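Local structure of (R)-S-adenosyl-L-methionine hydrolase (Thermus thermophilus, 2CW5) at residues R78-V89 with W100-L111; E172-F181 with L246-L254. The protein catalyses the hydrolysis of S-adenosyl-L-methionine into adenosine and L-methionine, works as a homotrimer, and has no chlorinase or fluorinase activity. All coordinates share one frame; numbering follows the deposited sequence.

Interaction 1: R78-V89 with W100-L111; sequences RAVAALGRWTYV and WLLDPPRRAFLL
Strands 79-83 and 107-110 run antiparallel, their axes 4.6 Å apart at closest and 159° between directions, with Ala81 and Phe109 as a hydrogen-bonded pair flanked by the non-hydrogen-bonded pairs Val80-Leu110 and Ala82-Ala108. Leu83 O accepts from Arg106 N at 2.7 Å and, weakly, from Arg107 N; two residues thus face one, a classic beta bulge. Just before the bulge in sequence, the carboxylate of Asp103 ties down the turn between strands 79-83 and 87-89. Its CG stands anti to the backbone N (chi1 172°), which carries both oxygens toward that turn. OD1 receives the backbone N of Arg85 at 2.7 Å on its syn side, somewhat out of the carboxylate plane. OD2 is gripped twice: the hydroxyl of Tyr88 reaches its anti lone pair, OH to OD2 2.7 Å, while Trp86 N comes from above the carboxylate plane. Arg85 turns back end-on, NH1 and NH2 both donating to Leu102 O, and a water bridges NH2 to the same carbonyl. Trp100 drives the edge of its five-membered ring at the face of Tyr88, planes 85° apart, with NE1 3.3 Å from Tyr88 CD2. Ala82 CB touches both Trp100 CZ2 and Pro105 CB. On the face bearing Ala81 and Leu83, Leu83 CD1 meets the edge of the Phe109 ring at CE2 (3.5 Å), and Leu111 CD2 rests on Ala81 CB; helix 133-147 covers Ala79 and Leu111 through Phe138. This is a bulged antiparallel pair beside a carboxylate-held beta hairpin, within the mixed sheet of the N-terminal domain of the SAM hydrolase/halogenase family.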
loop_
_atom_site.group_PDB
_atom_site.type_symbol
_atom_site.label_atom_id
_atom_site.label_comp_id
_atom_site.label_asym_id
_atom_site.label_seq_id
_atom_site.Cartn_x
_atom_site.Cartn_y
_atom_site.Cartn_z
ATOM N N ARG C 78 23.032 -14.575 -3.362
ATOM C CA ARG C 78 22.588 -15.969 -3.076
ATOM C C ARG C 78 21.209 -15.977 -2.409
ATOM O O ARG C 78 20.969 -15.236 -1.456
ATOM C CB ARG C 78 23.613 -16.657 -2.169
ATOM C CG ARG C 78 23.267 -18.088 -1.825
ATOM C CD ARG C 78 24.439 -18.837 -1.196
ATOM N NE ARG C 78 24.726 -18.418 0.174
ATOM C CZ ARG C 78 25.515 -19.095 1.002
ATOM N NH1 ARG C 78 26.092 -20.220 0.597
ATOM N NH2 ARG C 78 25.727 -18.659 2.236
ATOM N N ALA C 79 20.307 -16.812 -2.921
ATOM C CA ALA C 79 18.953 -16.931 -2.376
ATOM C C ALA C 79 18.916 -18.118 -1.419
ATOM O O ALA C 79 19.268 -19.234 -1.797
ATOM C CB ALA C 79 17.947 -17.132 -3.505
ATOM N N VAL C 80 18.481 -17.885 -0.183
ATOM C CA VAL C 80 18.448 -18.961 0.801
ATOM C C VAL C 80 17.190 -19.080 1.648
ATOM O O VAL C 80 16.317 -18.211 1.655
ATOM C CB VAL C 80 19.625 -18.843 1.803
ATOM C CG1 VAL C 80 20.953 -18.892 1.068
ATOM C CG2 VAL C 80 19.503 -17.545 2.599
ATOM N N ALA C 81 17.124 -20.199 2.359
ATOM C CA ALA C 81 16.059 -20.493 3.296
ATOM C C ALA C 81 16.856 -20.925 4.529
ATOM O O ALA C 81 17.777 -21.736 4.413
ATOM C CB ALA C 81 15.207 -21.633 2.796
ATOM N N ALA C 82 16.538 -20.351 5.685
ATOM C CA ALA C 82 17.219 -20.690 6.936
ATOM C C ALA C 82 16.148 -21.144 7.920
ATOM O O ALA C 82 15.094 -20.518 8.028
ATOM C CB ALA C 82 17.965 -19.480 7.477
ATOM N N LEU C 83 16.422 -22.225 8.640
ATOM C CA LEU C 83 15.450 -22.793 9.568
ATOM C C LEU C 83 15.823 -22.700 11.044
ATOM O O LEU C 83 16.900 -23.130 11.453
ATOM C CB LEU C 83 15.217 -24.263 9.214
ATOM C CG LEU C 83 15.048 -24.602 7.727
ATOM C CD1 LEU C 83 15.145 -26.113 7.539
ATOM C CD2 LEU C 83 13.715 -24.079 7.216
ATOM N N GLY C 84 14.909 -22.138 11.829
ATOM C CA GLY C 84 15.094 -22.011 13.264
ATOM C C GLY C 84 13.712 -22.235 13.849
ATOM O O GLY C 84 12.961 -23.059 13.318
ATOM N N ARG C 85 13.370 -21.529 14.926
ATOM C CA ARG C 85 12.040 -21.655 15.517
ATOM C C ARG C 85 11.066 -21.129 14.466
ATOM O O ARG C 85 9.909 -21.544 14.399
ATOM C CB ARG C 85 11.910 -20.819 16.799
ATOM C CG ARG C 85 12.827 -21.245 17.929
ATOM C CD ARG C 85 12.221 -20.917 19.293
ATOM N NE ARG C 85 12.013 -19.487 19.507
ATOM C CZ ARG C 85 12.985 -18.610 19.745
ATOM N NH1 ARG C 85 14.251 -19.005 19.800
ATOM N NH2 ARG C 85 12.689 -17.332 19.934
ATOM N N TRP C 86 11.546 -20.183 13.667
ATOM C CA TRP C 86 10.763 -19.617 12.573
ATOM C C TRP C 86 11.567 -19.955 11.324
ATOM O O TRP C 86 12.739 -20.308 11.420
ATOM C CB TRP C 86 10.627 -18.098 12.715
ATOM C CG TRP C 86 9.725 -17.680 13.841
ATOM C CD1 TRP C 86 8.359 -17.674 13.843
ATOM C CD2 TRP C 86 10.129 -17.246 15.143
ATOM N NE1 TRP C 86 7.886 -17.263 15.069
ATOM C CE2 TRP C 86 8.953 -16.996 15.886
ATOM C CE3 TRP C 86 11.374 -17.047 15.758
ATOM C CZ2 TRP C 86 8.984 -16.555 17.216
ATOM C CZ3 TRP C 86 11.404 -16.610 17.080
ATOM C CH2 TRP C 86 10.214 -16.369 17.794
ATOM N N THR C 87 10.938 -19.863 10.162
ATOM C CA THR C 87 11.616 -20.172 8.912
ATOM C C THR C 87 11.803 -18.881 8.136
ATOM O O THR C 87 10.910 -18.033 8.100
ATOM C CB THR C 87 10.799 -21.188 8.102
ATOM O OG1 THR C 87 10.737 -22.418 8.840
ATOM C CG2 THR C 87 11.439 -21.444 6.731
ATOM N N TYR C 88 12.968 -18.727 7.521
ATOM C CA TYR C 88 13.275 -17.507 6.787
ATOM C C TYR C 88 13.565 -17.788 5.326
ATOM O O TYR C 88 14.245 -18.758 4.997
ATOM C CB TYR C 88 14.482 -16.822 7.432
ATOM C CG TYR C 88 14.329 -16.636 8.926
ATOM C CD1 TYR C 88 13.620 -15.557 9.444
ATOM C CD2 TYR C 88 14.842 -17.579 9.820
ATOM C CE1 TYR C 88 13.416 -15.418 10.817
ATOM C CE2 TYR C 88 14.644 -17.456 11.192
ATOM C CZ TYR C 88 13.927 -16.373 11.685
ATOM O OH TYR C 88 13.690 -16.263 13.040
ATOM N N VAL C 89 13.035 -16.938 4.455
ATOM C CA VAL C 89 13.242 -17.078 3.019
ATOM C C VAL C 89 13.561 -15.704 2.456
ATOM O O VAL C 89 12.758 -14.779 2.550
ATOM C CB VAL C 89 11.986 -17.632 2.322
ATOM C CG1 VAL C 89 12.206 -17.698 0.807
ATOM C CG2 VAL C 89 11.653 -19.003 2.876
ATOM N N TRP C 100 17.872 -13.163 13.572
ATOM C CA TRP C 100 18.690 -14.292 13.971
ATOM C C TRP C 100 19.281 -14.185 15.374
ATOM O O TRP C 100 19.761 -15.178 15.919
ATOM C CB TRP C 100 19.772 -14.542 12.911
ATOM C CG TRP C 100 19.181 -15.097 11.633
ATOM C CD1 TRP C 100 17.969 -15.721 11.496
ATOM C CD2 TRP C 100 19.793 -15.132 10.340
ATOM N NE1 TRP C 100 17.795 -16.141 10.204
ATOM C CE2 TRP C 100 18.898 -15.795 9.471
ATOM C CE3 TRP C 100 21.013 -14.667 9.828
ATOM C CZ2 TRP C 100 19.181 -16.007 8.118
ATOM C CZ3 TRP C 100 21.296 -14.876 8.482
ATOM C CH2 TRP C 100 20.380 -15.542 7.642
ATOM N N LEU C 101 19.244 -12.990 15.963
ATOM C CA LEU C 101 19.725 -12.825 17.332
ATOM C C LEU C 101 18.648 -13.398 18.246
ATOM O O LEU C 101 18.927 -13.857 19.350
ATOM C CB LEU C 101 19.934 -11.350 17.680
ATOM C CG LEU C 101 21.149 -10.646 17.079
ATOM C CD1 LEU C 101 21.128 -9.171 17.469
ATOM C CD2 LEU C 101 22.430 -11.327 17.581
ATOM N N LEU C 102 17.407 -13.360 17.772
ATOM C CA LEU C 102 16.282 -13.878 18.537
ATOM C C LEU C 102 16.094 -15.365 18.236
ATOM O O LEU C 102 15.599 -16.119 19.076
ATOM C CB LEU C 102 15.000 -13.128 18.162
ATOM C CG LEU C 102 14.992 -11.599 18.292
ATOM C CD1 LEU C 102 13.681 -11.055 17.740
ATOM C CD2 LEU C 102 15.176 -11.190 19.745
ATOM N N ASP C 103 16.514 -15.771 17.042
ATOM C CA ASP C 103 16.359 -17.151 16.580
ATOM C C ASP C 103 17.443 -17.550 15.571
ATOM O O ASP C 103 17.249 -17.460 14.358
ATOM C CB ASP C 103 14.958 -17.299 15.963
ATOM C CG ASP C 103 14.743 -18.636 15.278
ATOM O OD1 ASP C 103 15.172 -19.672 15.824
ATOM O OD2 ASP C 103 14.122 -18.650 14.192
ATOM N N PRO C 104 18.612 -17.986 16.070
ATOM C CA PRO C 104 19.745 -18.408 15.239
ATOM C C PRO C 104 19.369 -19.660 14.451
ATOM O O PRO C 104 18.996 -20.676 15.035
ATOM C CB PRO C 104 20.843 -18.696 16.267
ATOM C CG PRO C 104 20.480 -17.813 17.413
ATOM C CD PRO C 104 18.990 -17.951 17.492
ATOM N N PRO C 105 19.457 -19.604 13.116
ATOM C CA PRO C 105 19.103 -20.779 12.318
ATOM C C PRO C 105 20.001 -21.986 12.564
ATOM O O PRO C 105 21.186 -21.849 12.874
ATOM C CB PRO C 105 19.191 -20.263 10.882
ATOM C CG PRO C 105 20.232 -19.204 10.968
ATOM C CD PRO C 105 19.879 -18.487 12.252
ATOM N N ARG C 106 19.414 -23.169 12.429
ATOM C CA ARG C 106 20.133 -24.422 12.620
ATOM C C ARG C 106 20.551 -24.984 11.263
ATOM O O ARG C 106 21.588 -25.637 11.147
ATOM C CB ARG C 106 19.237 -25.426 13.348
ATOM C CG ARG C 106 18.814 -24.986 14.740
ATOM C CD ARG C 106 19.926 -25.195 15.760
ATOM N NE ARG C 106 20.164 -26.615 16.009
ATOM C CZ ARG C 106 21.054 -27.090 16.877
ATOM N NH1 ARG C 106 21.803 -26.256 17.588
ATOM N NH2 ARG C 106 21.193 -28.400 17.035
ATOM N N ARG C 107 19.740 -24.726 10.240
ATOM C CA ARG C 107 20.029 -25.199 8.888
ATOM C C ARG C 107 19.700 -24.143 7.837
ATOM O O ARG C 107 18.813 -23.318 8.037
ATOM C CB ARG C 107 19.231 -26.473 8.583
ATOM C CG ARG C 107 19.667 -27.687 9.385
ATOM C CD ARG C 107 19.052 -28.957 8.823
ATOM N NE ARG C 107 17.602 -28.983 8.970
ATOM C CZ ARG C 107 16.810 -29.856 8.355
ATOM N NH1 ARG C 107 17.333 -30.772 7.550
ATOM N NH2 ARG C 107 15.498 -29.814 8.542
ATOM N N ALA C 108 20.424 -24.174 6.722
ATOM C CA ALA C 108 20.209 -23.231 5.626
ATOM C C ALA C 108 20.269 -23.998 4.312
ATOM O O ALA C 108 20.961 -25.016 4.216
ATOM C CB ALA C 108 21.272 -22.143 5.648
ATOM N N PHE C 109 19.554 -23.505 3.304
ATOM C CA PHE C 109 19.502 -24.159 2.000
ATOM C C PHE C 109 19.532 -23.166 0.843
ATOM O O PHE C 109 18.986 -22.067 0.942
ATOM C CB PHE C 109 18.217 -24.984 1.887
ATOM C CG PHE C 109 18.109 -26.091 2.895
ATOM C CD1 PHE C 109 18.539 -27.376 2.586
ATOM C CD2 PHE C 109 17.579 -25.848 4.157
ATOM C CE1 PHE C 109 18.443 -28.403 3.520
ATOM C CE2 PHE C 109 17.481 -26.865 5.096
ATOM C CZ PHE C 109 17.913 -28.146 4.778
ATOM N N LEU C 110 20.173 -23.562 -0.254
ATOM C CA LEU C 110 20.229 -22.727 -1.449
ATOM C C LEU C 110 18.883 -22.913 -2.138
ATOM O O LEU C 110 18.377 -24.030 -2.205
ATOM C CB LEU C 110 21.352 -23.194 -2.382
ATOM C CG LEU C 110 22.568 -22.280 -2.527
ATOM C CD1 LEU C 110 22.152 -20.970 -3.188
ATOM C CD2 LEU C 110 23.183 -22.027 -1.160
ATOM N N LEU C 111 18.298 -21.832 -2.643
ATOM C CA LEU C 111 17.001 -21.944 -3.300
ATOM C C LEU C 111 17.105 -22.169 -4.805
ATOM O O LEU C 111 17.623 -21.325 -5.535
ATOM C CB LEU C 111 16.153 -20.697 -3.028
ATOM C CG LEU C 111 15.849 -20.364 -1.562
ATOM C CD1 LEU C 111 14.860 -19.210 -1.505
ATOM C CD2 LEU C 111 15.278 -21.582 -0.859
HETATM O O HOH W 1 14.185 -14.929 21.145
HETATM O O HOH W 2 15.983 -20.568 18.204
#

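Interaction 2: E172-F181 with L246-L254; sequences EGPEGEVLTF and LKEGMPVRL
Val178 O accepts two hydrogen bonds: Gly249 N approaches it at 2.9 Å, in the carbonyl plane on a lone pair with an N-H...O angle of 172°, and Arg46 NH2 of helix 45-55 adds the second. That glycine belongs to a type II turn from Lys247 to Met250 (selenomethionine here), which leads into strand 251-254. Antiparallel pairing with strand 175-181 follows: Val178 N bonds Met250 O, and Gly176 N meets Val252 O nearly end-on to the carbonyl at 2.7 Å. The return bond, Val252 N to Gly176 O, arrives 58° out of the carbonyl plane. Leu254 N closes the run on the carbonyl O of Pro174, a proline that follows a cis peptide bond. Val178 CG2 lies 3.9 Å from both Met250 CB and Val252 CG2. The edge of the Phe181 ring meets the turn, Lys247 N and Glu248 OE1 lying in its plane (CE2 to OE1 3.4 Å); CE1 also touches Leu246 CB, just before the turn, at 3.7 Å. Water links Glu248 OE2 to Thr180 OG1. An alanine in place of Glu248 would remove the carboxylate and is likely to leave the Phe181 edge less covered and the bridging water without one of its mates. Glu177 OE2 forms a salt bridge with Arg46, while its CB packs against Met250 O at 3.6 Å. On the neighbouring strand 187-189, Ile188 faces both Leu179 and Thr180 in a classic beta bulge. The contact itself pairs 175-181 with the last strand in the antiparallel sheet of the C-terminal domain, the Phe181 side chain about 6 Å from that of Asn186, which by similarity binds adenosine.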
loop_
_atom_site.group_PDB
_atom_site.type_symbol
_atom_site.label_atom_id
_atom_site.label_comp_id
_atom_site.label_asym_id
_atom_site.label_seq_id
_atom_site.Cartn_x
_atom_site.Cartn_y
_atom_site.Cartn_z
ATOM N N GLU C 172 24.645 -2.766 25.865
ATOM C CA GLU C 172 24.232 -1.963 27.002
ATOM C C GLU C 172 24.938 -0.615 26.910
ATOM O O GLU C 172 24.524 0.364 27.533
ATOM C CB GLU C 172 24.607 -2.662 28.310
ATOM C CG GLU C 172 24.125 -1.927 29.547
ATOM C CD GLU C 172 24.435 -2.678 30.821
ATOM O OE1 GLU C 172 25.628 -2.951 31.073
ATOM O OE2 GLU C 172 23.485 -2.996 31.565
ATOM N N GLY C 173 26.010 -0.570 26.127
ATOM C CA GLY C 173 26.739 0.674 25.957
ATOM C C GLY C 173 28.041 0.765 26.727
ATOM O O GLY C 173 28.647 -0.258 27.048
ATOM N N PRO C 174 28.490 1.989 27.057
ATOM C CA PRO C 174 27.812 3.249 26.732
ATOM C C PRO C 174 27.845 3.670 25.260
ATOM O O PRO C 174 27.101 4.564 24.854
ATOM C CB PRO C 174 28.524 4.256 27.630
ATOM C CG PRO C 174 29.917 3.721 27.664
ATOM C CD PRO C 174 29.681 2.245 27.889
ATOM N N GLU C 175 28.689 3.022 24.463
ATOM C CA GLU C 175 28.813 3.359 23.047
ATOM C C GLU C 175 27.983 2.475 22.116
ATOM O O GLU C 175 28.086 1.249 22.142
ATOM C CB GLU C 175 30.285 3.292 22.625
ATOM C CG GLU C 175 30.838 1.871 22.487
ATOM C CD GLU C 175 30.683 1.041 23.756
ATOM O OE1 GLU C 175 31.300 1.396 24.783
ATOM O OE2 GLU C 175 29.943 0.030 23.723
ATOM N N GLY C 176 27.159 3.113 21.291
ATOM C CA GLY C 176 26.335 2.388 20.341
ATOM C C GLY C 176 26.323 3.192 19.057
ATOM O O GLY C 176 27.184 4.053 18.862
ATOM N N GLU C 177 25.362 2.937 18.177
ATOM C CA GLU C 177 25.297 3.698 16.935
ATOM C C GLU C 177 23.856 3.810 16.466
ATOM O O GLU C 177 22.981 3.100 16.957
ATOM C CB GLU C 177 26.122 3.011 15.841
ATOM C CG GLU C 177 25.471 1.735 15.307
ATOM C CD GLU C 177 26.221 1.128 14.135
ATOM O OE1 GLU C 177 27.202 0.393 14.360
ATOM O OE2 GLU C 177 25.829 1.396 12.982
ATOM N N VAL C 178 23.604 4.715 15.525
ATOM C CA VAL C 178 22.265 4.845 14.984
ATOM C C VAL C 178 22.080 3.660 14.041
ATOM O O VAL C 178 22.846 3.491 13.084
ATOM C CB VAL C 178 22.084 6.161 14.189
ATOM C CG1 VAL C 178 20.712 6.180 13.537
ATOM C CG2 VAL C 178 22.231 7.363 15.126
ATOM N N LEU C 179 21.080 2.830 14.324
ATOM C CA LEU C 179 20.803 1.651 13.509
ATOM C C LEU C 179 20.061 2.011 12.230
ATOM O O LEU C 179 20.473 1.638 11.125
ATOM C CB LEU C 179 19.966 0.640 14.306
ATOM C CG LEU C 179 19.466 -0.602 13.548
ATOM C CD1 LEU C 179 20.645 -1.441 13.082
ATOM C CD2 LEU C 179 18.566 -1.430 14.462
ATOM N N THR C 180 18.965 2.741 12.389
ATOM C CA THR C 180 18.132 3.143 11.264
ATOM C C THR C 180 17.142 4.192 11.778
ATOM O O THR C 180 17.280 4.664 12.902
ATOM C CB THR C 180 17.367 1.910 10.703
ATOM O OG1 THR C 180 16.603 2.288 9.552
ATOM C CG2 THR C 180 16.433 1.329 11.766
ATOM N N PHE C 181 16.163 4.563 10.953
ATOM C CA PHE C 181 15.147 5.550 11.338
ATOM C C PHE C 181 13.765 4.978 11.038
ATOM O O PHE C 181 13.632 4.107 10.182
ATOM C CB PHE C 181 15.316 6.838 10.523
ATOM C CG PHE C 181 16.638 7.511 10.715
ATOM C CD1 PHE C 181 16.865 8.331 11.815
ATOM C CD2 PHE C 181 17.674 7.302 9.808
ATOM C CE1 PHE C 181 18.103 8.933 12.011
ATOM C CE2 PHE C 181 18.914 7.898 9.995
ATOM C CZ PHE C 181 19.131 8.717 11.099
ATOM N N LEU C 246 20.659 13.672 11.585
ATOM C CA LEU C 246 21.232 12.370 11.921
ATOM C C LEU C 246 21.412 11.460 10.713
ATOM O O LEU C 246 20.744 11.618 9.690
ATOM C CB LEU C 246 20.353 11.659 12.953
ATOM C CG LEU C 246 20.058 12.443 14.234
ATOM C CD1 LEU C 246 19.165 11.616 15.146
ATOM C CD2 LEU C 246 21.361 12.795 14.935
ATOM N N LYS C 247 22.324 10.503 10.846
ATOM C CA LYS C 247 22.597 9.539 9.790
ATOM C C LYS C 247 22.937 8.182 10.400
ATOM O O LYS C 247 23.467 8.109 11.508
ATOM C CB LYS C 247 23.753 10.025 8.910
ATOM C CG LYS C 247 23.411 11.260 8.089
ATOM C CD LYS C 247 24.444 11.523 7.004
ATOM C CE LYS C 247 23.966 12.607 6.039
ATOM N NZ LYS C 247 23.761 13.920 6.716
ATOM N N GLU C 248 22.616 7.110 9.682
ATOM C CA GLU C 248 22.905 5.763 10.161
ATOM C C GLU C 248 24.403 5.590 10.381
ATOM O O GLU C 248 25.218 6.120 9.618
ATOM C CB GLU C 248 22.415 4.715 9.156
ATOM C CG GLU C 248 20.908 4.702 8.963
ATOM C CD GLU C 248 20.452 5.561 7.794
ATOM O OE1 GLU C 248 21.028 6.654 7.579
ATOM O OE2 GLU C 248 19.505 5.140 7.094
ATOM N N GLY C 249 24.756 4.847 11.429
ATOM C CA GLY C 249 26.155 4.606 11.736
ATOM C C GLY C 249 26.731 5.634 12.686
ATOM O O GLY C 249 27.781 5.419 13.287
HETATM N N MSE C 250 26.040 6.757 12.826
HETATM C CA MSE C 250 26.491 7.817 13.708
HETATM C C MSE C 250 26.589 7.270 15.130
HETATM O O MSE C 250 25.666 6.621 15.619
HETATM C CB MSE C 250 25.499 8.973 13.649
HETATM C CG MSE C 250 26.052 10.319 14.020
HETATM SE SE MSE C 250 24.766 11.683 13.537
HETATM C CE MSE C 250 25.169 11.811 11.654
ATOM N N PRO C 251 27.718 7.515 15.808
ATOM C CA PRO C 251 27.832 6.998 17.173
ATOM C C PRO C 251 26.873 7.640 18.174
ATOM O O PRO C 251 26.504 8.814 18.056
ATOM C CB PRO C 251 29.304 7.235 17.519
ATOM C CG PRO C 251 29.680 8.405 16.662
ATOM C CD PRO C 251 28.991 8.104 15.355
ATOM N N VAL C 252 26.457 6.830 19.140
ATOM C CA VAL C 252 25.551 7.246 20.200
ATOM C C VAL C 252 26.253 6.853 21.492
ATOM O O VAL C 252 26.686 5.710 21.644
ATOM C CB VAL C 252 24.200 6.511 20.089
ATOM C CG1 VAL C 252 23.283 6.925 21.227
ATOM C CG2 VAL C 252 23.548 6.830 18.746
ATOM N N ARG C 253 26.373 7.797 22.417
ATOM C CA ARG C 253 27.066 7.534 23.671
ATOM C C ARG C 253 26.286 7.958 24.911
ATOM O O ARG C 253 25.846 9.101 25.020
ATOM C CB ARG C 253 28.428 8.240 23.627
ATOM C CG ARG C 253 29.148 8.397 24.954
ATOM C CD ARG C 253 30.533 8.990 24.713
ATOM N NE ARG C 253 30.477 10.075 23.736
ATOM C CZ ARG C 253 31.539 10.628 23.156
ATOM N NH1 ARG C 253 32.762 10.205 23.451
ATOM N NH2 ARG C 253 31.375 11.601 22.268
ATOM N N LEU C 254 26.111 7.028 25.845
ATOM C CA LEU C 254 25.408 7.331 27.084
ATOM C C LEU C 254 26.346 8.112 27.996
ATOM O O LEU C 254 27.438 7.650 28.323
ATOM C CB LEU C 254 24.951 6.044 27.774
ATOM C CG LEU C 254 23.788 5.316 27.090
ATOM C CD1 LEU C 254 23.511 4.000 27.804
ATOM C CD2 LEU C 254 22.551 6.206 27.103
HETATM O O HOH W 3 18.460 2.467 7.581
#

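Interaction 1 comes first along the chain and is local: ten residues separate 78-89 from 100-111, and their contact closes that short excursion within the mixed sheet of the N-terminal domain. The chain then passes through helix 133-147 and edge strand 157-158 before interaction 2 opens. There 172-181 and 246-254 close a loop of 64 residues, bringing the last strand beside the first in the antiparallel sheet of the C-terminal domain. The two contacts are therefore in series, neither nested nor crossed. Their centres lie about 27 Å apart and their nearest atoms about 9 Å, without touching. Helix 45-55 of the N-terminal domain packs on interaction 2, so the two domains meet beside it.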